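Local structure of putative epimerase (Burkholderia cenocepacia, 4LW8) at residues D44-V49 / A81-P86; V203-Y206 / R212-L215. The protein probably acts as an NAD(P)-dependent sugar epimerase in the biosynthesis of the lipopolysaccharide O-antigen. All coordinates share one frame; numbering follows the deposited sequence.

Contact 1: D44-V49 / A81-P86; sequences DVWGTV and AADARP
With chi1 at -62°, the Trp46 side chain leaves strand 44-49 with CG anti to its own carbonyl carbon, which sends the indole out toward helix 74-84. Asp83 turns the other way: its CG lies anti to the backbone N (chi1 -170°), and this brings the carboxylate back to the rim of the indole. Ala84 and Asp83 then meet the ring from two different sides.

Ala84 sits over one face. Its CA lies 3.8 Å from the centroid of the six-membered ring of Trp46, a CH-pi contact that is offset toward the rim. The methyl group follows, with Ala84 CB 3.6 Å from Trp46 CE3. Asp83 comes at the edge instead. Its OD2 lies in the ring plane, 3.6 Å from Trp46 CZ3, and the carboxylate stands at 90° to the indole. An oxygen at this edge faces the ring hydrogens, which are slightly positive, so the approach is probably mildly favourable.

At the pyrrole end, Trp46 NE1 donates to Asp44 OD2 over 3.0 Å, close to the ring plane but from above the carboxylate plane. The indole N-H is thereby satisfied, and the bond should help fix the rotation of the ring. Asp44 OD2 also takes part in a salt bridge with Arg16.

The helix ends here. Arg85 has positive phi, and Arg85 N still bonds to Ala81 O at 2.7 Å. Arg20 NH1 binds Ala84 O and so ties the helix end to strand 20-24. Trp46 also rests on Arg20, Thr65 and Leu67. Such helix-on-sheet packing is consistent with the family's Rossmann-type fold. The indole lies between the end of helix 74-84 and the parallel part of the large sheet, where strand 44-49 runs between strands 20-24 and 65-68.

Contact 2: V203-Y206 / R212-L215; sequences VAHY and RISL
His205 ND1 is hydrogen-bonded to Lys201 O, one turn back in helix 198-207, and this bond holds the imidazole that meets Ile213. The ring lies with one face against strand 212-215. Ile213 CG1 sits over that face, 3.8 Å from the ring centroid and 19° off the normal, a CH-pi contact. Its nearest ring atom is His205 NE2, at 3.6 Å. Ile213 CD1 reaches further over the same ring, to 4.0 Å from His205 CG. A chi1 of -165° puts Ile213 CG1 over the ring, and the extended chi2 (-173°) carries CD1 on across it.

At the ring edge, His205 CD2 lies 3.5 Å from Arg212 O, near the imidazole plane. Arg212 CB points away from the helix, and its NH2 forms a salt bridge with Asp273 OD2. The backbone of Ile213 is hydrogen-bonded to Asp273 and Thr275.

A short loop joins helix 198-207 to strand 212-215, so the contact closes a local helix-loop-strand connection. Strand 212-215 pairs in parallel with strand 273-276, a small two-stranded sheet separate from the large one. Such a smaller region beside the Rossmann-type sheet is characteristic of the epimerase/dehydratase family, where it usually forms the substrate-binding part.

The chain's centre lies between contact 1 and contact 2. Their centres are 39 Å apart, and their nearest atoms are about 25 Å apart, so they do not touch. Both segments of contact 1 precede those of contact 2 in the sequence. Both contacts join a helix to a strand, but in different sheets. Strand 44-49 belongs to the large mixed sheet, whose parallel part is consistent with a Rossmann-type nucleotide-binding fold. Strand 212-215 belongs to the small two-stranded sheet with 273-276. The two contacts thus lie far apart in the subunit, probably in the cofactor-binding region and the smaller substrate-binding region of this family.

Contact 1: D44-V49 / A81-P86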
loop_
_atom_site.group_PDB
_atom_site.type_symbol
_atom_site.label_atom_id
_atom_site.label_comp_id
_atom_site.label_asym_id
_atom_site.label_seq_id
_atom_site.Cartn_x
_atom_site.Cartn_y
_atom_site.Cartn_z
ATOM N N ASP A 44 11.292 17.386 -26.332
ATOM C CA ASP A 44 10.795 16.415 -27.300
ATOM C C ASP A 44 9.996 15.390 -26.509
ATOM O O ASP A 44 10.559 14.643 -25.711
ATOM C CB ASP A 44 11.952 15.754 -28.072
ATOM C CG ASP A 44 11.480 14.732 -29.106
ATOM O OD1 ASP A 44 10.294 14.759 -29.512
ATOM O OD2 ASP A 44 12.314 13.896 -29.524
ATOM N N VAL A 45 8.684 15.366 -26.705
ATOM C CA VAL A 45 7.820 14.542 -25.865
ATOM C C VAL A 45 7.627 13.147 -26.444
ATOM O O VAL A 45 7.145 12.996 -27.571
ATOM C CB VAL A 45 6.443 15.214 -25.655
ATOM C CG1 VAL A 45 5.520 14.325 -24.826
ATOM C CG2 VAL A 45 6.619 16.552 -24.979
ATOM N N TRP A 46 8.054 12.141 -25.676
ATOM C CA TRP A 46 7.793 10.721 -25.959
ATOM C C TRP A 46 6.791 10.206 -24.937
ATOM O O TRP A 46 6.631 10.802 -23.883
ATOM C CB TRP A 46 9.056 9.862 -25.867
ATOM C CG TRP A 46 10.162 10.187 -26.814
ATOM C CD1 TRP A 46 10.621 11.430 -27.157
ATOM C CD2 TRP A 46 10.971 9.251 -27.526
ATOM N NE1 TRP A 46 11.652 11.323 -28.053
ATOM C CE2 TRP A 46 11.896 9.995 -28.291
ATOM C CE3 TRP A 46 10.997 7.855 -27.602
ATOM C CZ2 TRP A 46 12.841 9.388 -29.125
ATOM C CZ3 TRP A 46 11.936 7.256 -28.428
ATOM C CH2 TRP A 46 12.848 8.025 -29.174
ATOM N N GLY A 47 6.128 9.093 -25.221
ATOM C CA GLY A 47 5.209 8.548 -24.241
ATOM C C GLY A 47 4.686 7.178 -24.602
ATOM O O GLY A 47 4.930 6.699 -25.705
ATOM N N THR A 48 3.959 6.546 -23.680
ATOM C CA THR A 48 3.438 5.212 -23.940
ATOM C C THR A 48 1.965 5.259 -24.327
ATOM O O THR A 48 1.252 6.171 -23.920
ATOM C CB THR A 48 3.608 4.286 -22.721
ATOM O OG1 THR A 48 2.832 4.789 -21.617
ATOM C CG2 THR A 48 5.082 4.208 -22.318
ATOM N N VAL A 49 1.549 4.288 -25.142
ATOM C CA VAL A 49 0.145 4.013 -25.444
ATOM C C VAL A 49 -0.094 2.519 -25.273
ATOM O O VAL A 49 0.850 1.734 -25.312
ATOM C CB VAL A 49 -0.242 4.413 -26.895
ATOM C CG1 VAL A 49 -0.105 5.909 -27.105
ATOM C CG2 VAL A 49 0.604 3.631 -27.893
ATOM N N ALA A 81 12.210 2.880 -22.383
ATOM C CA ALA A 81 12.952 3.886 -21.632
ATOM C C ALA A 81 14.344 4.088 -22.197
ATOM O O ALA A 81 14.831 5.221 -22.301
ATOM C CB ALA A 81 13.053 3.487 -20.174
ATOM N N ALA A 82 14.996 2.984 -22.538
ATOM C CA ALA A 82 16.369 3.049 -23.035
ATOM C C ALA A 82 16.433 3.756 -24.401
ATOM O O ALA A 82 17.433 4.379 -24.738
ATOM C CB ALA A 82 16.978 1.650 -23.108
ATOM N N ASP A 83 15.357 3.647 -25.166
ATOM C CA ASP A 83 15.224 4.304 -26.467
ATOM C C ASP A 83 14.898 5.787 -26.255
ATOM O O ASP A 83 15.495 6.660 -26.880
ATOM C CB ASP A 83 14.118 3.614 -27.282
ATOM C CG ASP A 83 14.067 4.062 -28.756
ATOM O OD1 ASP A 83 15.073 4.551 -29.300
ATOM O OD2 ASP A 83 12.993 3.914 -29.368
ATOM N N ALA A 84 13.936 6.056 -25.373
ATOM C CA ALA A 84 13.493 7.417 -25.095
ATOM C C ALA A 84 14.573 8.257 -24.390
ATOM O O ALA A 84 14.691 9.448 -24.645
ATOM C CB ALA A 84 12.202 7.389 -24.260
ATOM N N ARG A 85 15.339 7.635 -23.496
ATOM C CA ARG A 85 16.414 8.318 -22.763
ATOM C C ARG A 85 15.969 9.648 -22.136
ATOM O O ARG A 85 16.613 10.669 -22.327
ATOM C CB ARG A 85 17.616 8.572 -23.666
ATOM C CG ARG A 85 18.392 7.314 -23.970
ATOM C CD ARG A 85 19.746 7.597 -24.593
ATOM N NE ARG A 85 19.666 8.206 -25.919
ATOM C CZ ARG A 85 19.303 7.563 -27.030
ATOM N NH1 ARG A 85 18.934 6.277 -26.987
ATOM N NH2 ARG A 85 19.288 8.221 -28.187
ATOM N N PRO A 86 14.862 9.644 -21.393
ATOM C CA PRO A 86 14.331 10.947 -20.986
ATOM C C PRO A 86 15.160 11.682 -19.939
ATOM O O PRO A 86 15.805 11.049 -19.111
ATOM C CB PRO A 86 12.969 10.575 -20.395
ATOM C CG PRO A 86 13.208 9.226 -19.813
ATOM C CD PRO A 86 14.091 8.531 -20.805
#

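Contact 2: V203-Y206 / R212-L215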
loop_
_atom_site.group_PDB
_atom_site.type_symbol
_atom_site.label_atom_id
_atom_site.label_comp_id
_atom_site.label_asym_id
_atom_site.label_seq_id
_atom_site.Cartn_x
_atom_site.Cartn_y
_atom_site.Cartn_z
ATOM N N VAL A 203 -21.679 19.263 -17.340
ATOM C CA VAL A 203 -21.459 20.041 -18.563
ATOM C C VAL A 203 -22.196 19.419 -19.758
ATOM O O VAL A 203 -22.853 20.126 -20.523
ATOM C CB VAL A 203 -19.948 20.173 -18.879
ATOM C CG1 VAL A 203 -19.714 20.660 -20.317
ATOM C CG2 VAL A 203 -19.288 21.104 -17.879
ATOM N N ALA A 204 -22.098 18.099 -19.905
ATOM C CA ALA A 204 -22.755 17.400 -21.010
ATOM C C ALA A 204 -24.264 17.618 -20.974
ATOM O O ALA A 204 -24.892 17.845 -22.010
ATOM C CB ALA A 204 -22.436 15.913 -20.979
ATOM N N HIS A 205 -24.845 17.568 -19.781
ATOM C CA HIS A 205 -26.281 17.789 -19.657
ATOM C C HIS A 205 -26.654 19.215 -20.052
ATOM O O HIS A 205 -27.574 19.421 -20.844
ATOM C CB HIS A 205 -26.779 17.504 -18.237
ATOM C CG HIS A 205 -26.952 16.047 -17.931
ATOM N ND1 HIS A 205 -25.894 15.160 -17.869
ATOM C CD2 HIS A 205 -28.068 15.317 -17.683
ATOM C CE1 HIS A 205 -26.350 13.956 -17.574
ATOM N NE2 HIS A 205 -27.667 14.022 -17.469
ATOM N N TYR A 206 -25.947 20.200 -19.507
ATOM C CA TYR A 206 -26.283 21.584 -19.815
ATOM C C TYR A 206 -26.013 21.911 -21.279
ATOM O O TYR A 206 -26.754 22.677 -21.897
ATOM C CB TYR A 206 -25.503 22.546 -18.920
ATOM C CG TYR A 206 -26.236 22.977 -17.667
ATOM C CD1 TYR A 206 -27.212 23.974 -17.715
ATOM C CD2 TYR A 206 -25.939 22.410 -16.437
ATOM C CE1 TYR A 206 -27.878 24.386 -16.568
ATOM C CE2 TYR A 206 -26.602 22.816 -15.277
ATOM C CZ TYR A 206 -27.570 23.799 -15.351
ATOM O OH TYR A 206 -28.220 24.205 -14.213
ATOM N N ARG A 212 -33.400 17.678 -17.066
ATOM C CA ARG A 212 -33.121 17.231 -15.700
ATOM C C ARG A 212 -31.875 16.362 -15.540
ATOM O O ARG A 212 -31.329 15.835 -16.512
ATOM C CB ARG A 212 -34.335 16.497 -15.120
ATOM C CG ARG A 212 -34.875 15.323 -15.925
ATOM C CD ARG A 212 -36.113 14.686 -15.228
ATOM N NE ARG A 212 -37.221 15.632 -15.142
ATOM C CZ ARG A 212 -37.479 16.383 -14.081
ATOM N NH1 ARG A 212 -36.725 16.270 -12.999
ATOM N NH2 ARG A 212 -38.476 17.249 -14.106
ATOM N N ILE A 213 -31.450 16.211 -14.287
ATOM C CA ILE A 213 -30.318 15.366 -13.921
ATOM C C ILE A 213 -30.469 14.842 -12.489
ATOM O O ILE A 213 -31.160 15.441 -11.668
ATOM C CB ILE A 213 -28.977 16.132 -14.057
ATOM C CG1 ILE A 213 -27.792 15.163 -14.035
ATOM C CG2 ILE A 213 -28.816 17.161 -12.950
ATOM C CD1 ILE A 213 -26.444 15.856 -14.000
ATOM N N SER A 214 -29.821 13.719 -12.206
ATOM C CA SER A 214 -29.884 13.093 -10.897
ATOM C C SER A 214 -28.531 13.205 -10.234
ATOM O O SER A 214 -27.516 12.870 -10.842
ATOM C CB SER A 214 -30.288 11.622 -11.006
ATOM O OG SER A 214 -31.608 11.493 -11.490
ATOM N N LEU A 215 -28.520 13.701 -8.997
ATOM C CA LEU A 215 -27.279 13.939 -8.258
ATOM C C LEU A 215 -27.397 13.540 -6.782
ATOM O O LEU A 215 -28.475 13.186 -6.307
ATOM C CB LEU A 215 -26.873 15.414 -8.359
ATOM C CG LEU A 215 -26.687 15.986 -9.765
ATOM C CD1 LEU A 215 -26.607 17.511 -9.726
ATOM C CD2 LEU A 215 -25.426 15.395 -10.372
#